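Local coordinates for exported protein (Bacteroides fragilis, PDB 4JX0) that is of unknown function but binds magnesium and joins a BT_3987-like N-terminal domain to a beta-sandwich domain of the F5/F8 type C (discoidin) family, at residues A[185-197]-A[309-320]. Residues are numbered along the deposited sequence; the frame is centred on the assembly and turned at random.
Sequences KIEGKGFNKEISF and FSVDVNEVTAFR. With MG (magnesium ion), chain D.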
# COMPACT_ATOMS: atom_id res chain seq x y z
N LYS A 185 13.15 19.57 -16.77
CA LYS A 185 12.50 19.84 -18.06
C LYS A 185 12.77 18.70 -19.04
O LYS A 185 13.91 18.23 -19.11
CB LYS A 185 13.01 21.18 -18.62
CG LYS A 185 12.36 21.62 -19.93
CD LYS A 185 12.66 23.10 -20.21
CE LYS A 185 11.99 23.60 -21.47
NZ LYS A 185 12.26 25.05 -21.70
N ILE A 186 11.73 18.24 -19.75
CA ILE A 186 11.87 17.14 -20.70
C ILE A 186 12.48 17.68 -21.96
O ILE A 186 11.94 18.62 -22.56
CB ILE A 186 10.53 16.40 -20.97
CG1 ILE A 186 10.10 15.63 -19.73
CG2 ILE A 186 10.68 15.43 -22.17
CD1 ILE A 186 8.65 15.28 -19.67
N GLU A 187 13.56 16.96 -22.40
CA GLU A 187 14.31 17.20 -23.63
C GLU A 187 13.82 16.21 -24.68
O GLU A 187 14.35 15.11 -24.83
CB GLU A 187 15.84 17.06 -23.39
CG GLU A 187 16.41 17.98 -22.31
CD GLU A 187 16.11 19.47 -22.42
OE1 GLU A 187 15.96 19.98 -23.56
OE2 GLU A 187 16.07 20.13 -21.37
N GLY A 188 12.75 16.60 -25.35
CA GLY A 188 12.13 15.82 -26.41
C GLY A 188 11.38 16.77 -27.32
O GLY A 188 11.54 17.98 -27.17
N LYS A 189 10.52 16.25 -28.21
CA LYS A 189 9.74 17.11 -29.09
C LYS A 189 8.29 17.09 -28.61
O LYS A 189 7.64 16.05 -28.63
CB LYS A 189 9.87 16.77 -30.59
CG LYS A 189 10.29 15.36 -30.97
CD LYS A 189 10.65 15.27 -32.45
CE LYS A 189 10.63 13.87 -33.00
NZ LYS A 189 11.69 13.01 -32.41
N GLY A 190 7.82 18.25 -28.13
CA GLY A 190 6.49 18.40 -27.55
C GLY A 190 5.35 18.47 -28.54
O GLY A 190 5.52 18.94 -29.66
N PHE A 191 4.16 18.02 -28.10
CA PHE A 191 2.96 18.01 -28.93
C PHE A 191 1.70 17.72 -28.11
O PHE A 191 1.80 17.07 -27.06
CB PHE A 191 3.10 16.93 -30.03
CG PHE A 191 2.92 15.50 -29.57
CD1 PHE A 191 3.99 14.78 -29.06
CD2 PHE A 191 1.69 14.88 -29.64
CE1 PHE A 191 3.82 13.46 -28.64
CE2 PHE A 191 1.52 13.56 -29.20
CZ PHE A 191 2.59 12.86 -28.72
N ASN A 192 0.52 18.17 -28.59
CA ASN A 192 -0.78 17.86 -27.97
C ASN A 192 -2.03 18.14 -28.85
O ASN A 192 -3.13 17.89 -28.36
CB ASN A 192 -0.94 18.59 -26.63
CG ASN A 192 -0.99 20.09 -26.68
OD1 ASN A 192 -1.14 20.72 -27.74
ND2 ASN A 192 -0.89 20.71 -25.51
N LYS A 193 -1.88 18.60 -30.11
CA LYS A 193 -3.01 18.90 -30.99
C LYS A 193 -3.77 17.63 -31.34
O LYS A 193 -5.01 17.62 -31.33
CB LYS A 193 -2.54 19.59 -32.28
CG LYS A 193 -3.71 20.08 -33.15
CD LYS A 193 -3.26 20.85 -34.39
CE LYS A 193 -4.44 21.36 -35.18
NZ LYS A 193 -4.02 22.16 -36.36
N GLU A 194 -3.02 16.58 -31.65
CA GLU A 194 -3.57 15.28 -32.05
C GLU A 194 -4.02 14.40 -30.85
O GLU A 194 -4.65 13.37 -31.08
CB GLU A 194 -2.52 14.52 -32.89
CG GLU A 194 -1.23 14.14 -32.16
CD GLU A 194 -0.01 14.90 -32.63
OE1 GLU A 194 0.06 16.13 -32.36
OE2 GLU A 194 0.86 14.28 -33.28
N ILE A 195 -3.68 14.79 -29.60
CA ILE A 195 -4.06 14.02 -28.41
C ILE A 195 -5.54 14.24 -28.08
O ILE A 195 -6.06 15.34 -28.22
CB ILE A 195 -3.15 14.40 -27.20
CG1 ILE A 195 -1.70 13.96 -27.46
CG2 ILE A 195 -3.68 13.80 -25.88
CD1 ILE A 195 -0.72 14.33 -26.36
N SER A 196 -6.21 13.17 -27.61
CA SER A 196 -7.61 13.19 -27.15
C SER A 196 -7.59 12.84 -25.66
O SER A 196 -6.65 12.19 -25.21
CB SER A 196 -8.47 12.20 -27.95
OG SER A 196 -7.92 11.89 -29.22
N PHE A 197 -8.60 13.29 -24.91
CA PHE A 197 -8.66 13.06 -23.47
C PHE A 197 -9.98 12.47 -23.03
O PHE A 197 -11.03 12.81 -23.59
CB PHE A 197 -8.44 14.36 -22.71
CG PHE A 197 -7.15 15.07 -23.03
CD1 PHE A 197 -7.08 16.00 -24.05
CD2 PHE A 197 -6.00 14.82 -22.29
CE1 PHE A 197 -5.89 16.66 -24.34
CE2 PHE A 197 -4.80 15.46 -22.59
CZ PHE A 197 -4.75 16.38 -23.62
N PHE A 309 -6.71 15.11 -2.29
CA PHE A 309 -6.76 14.45 -3.60
C PHE A 309 -7.61 15.25 -4.60
O PHE A 309 -8.61 14.76 -5.12
CB PHE A 309 -7.26 13.00 -3.47
CG PHE A 309 -6.20 12.12 -2.86
CD1 PHE A 309 -6.02 12.08 -1.49
CD2 PHE A 309 -5.29 11.45 -3.67
CE1 PHE A 309 -4.98 11.33 -0.93
CE2 PHE A 309 -4.28 10.69 -3.11
CZ PHE A 309 -4.12 10.65 -1.75
N SER A 310 -7.15 16.46 -4.91
CA SER A 310 -7.75 17.36 -5.88
C SER A 310 -6.64 18.17 -6.52
O SER A 310 -6.00 18.93 -5.81
CB SER A 310 -8.77 18.27 -5.21
OG SER A 310 -9.26 19.25 -6.12
N VAL A 311 -6.37 17.96 -7.81
CA VAL A 311 -5.30 18.67 -8.51
C VAL A 311 -5.86 19.34 -9.76
O VAL A 311 -6.79 18.82 -10.38
CB VAL A 311 -4.09 17.75 -8.88
CG1 VAL A 311 -3.71 16.85 -7.71
CG2 VAL A 311 -4.36 16.92 -10.12
N ASP A 312 -5.23 20.45 -10.17
CA ASP A 312 -5.53 21.17 -11.40
C ASP A 312 -4.64 20.66 -12.50
O ASP A 312 -3.46 20.45 -12.25
CB ASP A 312 -5.25 22.68 -11.25
CG ASP A 312 -6.27 23.51 -10.50
OD1 ASP A 312 -7.27 22.94 -10.04
OD2 ASP A 312 -6.05 24.73 -10.36
N VAL A 313 -5.17 20.50 -13.71
CA VAL A 313 -4.37 20.20 -14.89
C VAL A 313 -4.86 21.21 -15.91
O VAL A 313 -6.02 21.15 -16.33
CB VAL A 313 -4.36 18.73 -15.36
CG1 VAL A 313 -3.40 18.53 -16.52
CG2 VAL A 313 -3.95 17.80 -14.21
N ASN A 314 -4.04 22.23 -16.17
CA ASN A 314 -4.35 23.37 -17.03
C ASN A 314 -3.98 23.13 -18.49
O ASN A 314 -4.54 23.77 -19.38
CB ASN A 314 -3.60 24.60 -16.52
CG ASN A 314 -3.89 24.94 -15.08
OD1 ASN A 314 -4.86 24.46 -14.50
ND2 ASN A 314 -3.04 25.75 -14.47
N GLU A 315 -2.99 22.25 -18.74
CA GLU A 315 -2.50 21.92 -20.08
C GLU A 315 -1.68 20.64 -20.00
O GLU A 315 -0.97 20.44 -19.02
CB GLU A 315 -1.64 23.09 -20.60
CG GLU A 315 -1.16 22.97 -22.03
CD GLU A 315 -2.15 23.29 -23.13
OE1 GLU A 315 -3.32 23.60 -22.84
OE2 GLU A 315 -1.72 23.24 -24.31
N VAL A 316 -1.79 19.75 -21.01
CA VAL A 316 -1.04 18.49 -21.08
C VAL A 316 -0.22 18.50 -22.36
O VAL A 316 -0.78 18.76 -23.43
CB VAL A 316 -1.97 17.25 -21.02
CG1 VAL A 316 -1.17 15.95 -21.13
CG2 VAL A 316 -2.80 17.24 -19.74
N THR A 317 1.09 18.23 -22.26
CA THR A 317 2.01 18.18 -23.40
C THR A 317 2.80 16.89 -23.33
O THR A 317 3.40 16.62 -22.30
CB THR A 317 2.95 19.40 -23.39
OG1 THR A 317 2.20 20.59 -23.11
CG2 THR A 317 3.72 19.56 -24.68
N ALA A 318 2.79 16.08 -24.40
CA ALA A 318 3.54 14.82 -24.48
C ALA A 318 4.84 15.05 -25.25
O ALA A 318 4.90 15.99 -26.03
CB ALA A 318 2.70 13.76 -25.16
N PHE A 319 5.88 14.22 -25.03
CA PHE A 319 7.18 14.37 -25.69
C PHE A 319 7.65 13.08 -26.38
O PHE A 319 7.67 12.05 -25.71
CB PHE A 319 8.24 14.80 -24.67
CG PHE A 319 7.99 16.17 -24.09
CD1 PHE A 319 7.10 16.34 -23.04
CD2 PHE A 319 8.61 17.29 -24.61
CE1 PHE A 319 6.83 17.61 -22.54
CE2 PHE A 319 8.36 18.55 -24.09
CZ PHE A 319 7.47 18.70 -23.05
N ARG A 320 8.12 13.17 -27.66
CA ARG A 320 8.66 12.02 -28.42
C ARG A 320 10.19 12.08 -28.56
O ARG A 320 10.75 13.20 -28.63
CB ARG A 320 8.07 11.94 -29.84
CG ARG A 320 6.60 12.18 -29.93
CD ARG A 320 6.06 11.85 -31.31
NE ARG A 320 5.10 12.86 -31.76
CZ ARG A 320 4.14 12.68 -32.66
NH1 ARG A 320 3.96 11.50 -33.24
NH2 ARG A 320 3.34 13.69 -32.99
OXT ARG A 320 10.80 11.01 -28.76
MG MG D . -4.79 24.71 -21.33
O HOH W 1 -6.24 25.67 -20.02
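Phe191 and Ala318 form a hydrogen-bonded antiparallel pair that joins strand 190-191 to the C-terminal strand 312-319 in the F5/F8 type C (discoidin-like) beta-sandwich. The evidence is reciprocal: Phe191 N to Ala318 O and Ala318 N to Phe191 O both measure 3.0 Å. Lys189 and Arg320 exchange two more backbone hydrogen bonds, so the two sets flank the non-hydrogen-bonded Gly190-Phe319 pair.

The inner part is close-packed. On the Phe319 face of the sheet, Ile186 lays CG2 over the ring, 3.8 Å from the Phe319 centroid. On the other face, Ala318 CB lies 3.7 Å from Ile195 CD1 and faces the Phe191 ring; two residues earlier, Val316 CB meets Phe197 CE2. Ile230 of strand 227-232, in the opposing sheet, touches Ile195, Phe197 and Val316.

The outer end is more polar and more solvent-exposed: Lys189 and Gly190 are exposed, Phe191 and Arg320 partly so. With Phe191 CG between its backbone N and carbonyl carbon (chi1 75°), the ring has Ala318 CB on one face and the Arg320 guanidinium on the other. Arg320 CZ stands 4.1 Å from the Phe191 centroid, 8° off the normal, a cation-pi contact despite planes 44° apart. Glu194 OE2 reaches the guanidinium edge at NH2 in a salt bridge whose hydrogen bond is weak.

The magnesium site lies where strand 312-319 is interrupted: Asn314 O and Glu315 OE1 bind the metal, with Ser208 O, Asp211 OD1, Asn213 O and a water. Glu315 OE2 accepts a hydrogen bond from Asn192 ND2 (2.9 Å) above the carboxylate plane, and the same ND2 donates to Val316 O at 2.9 Å.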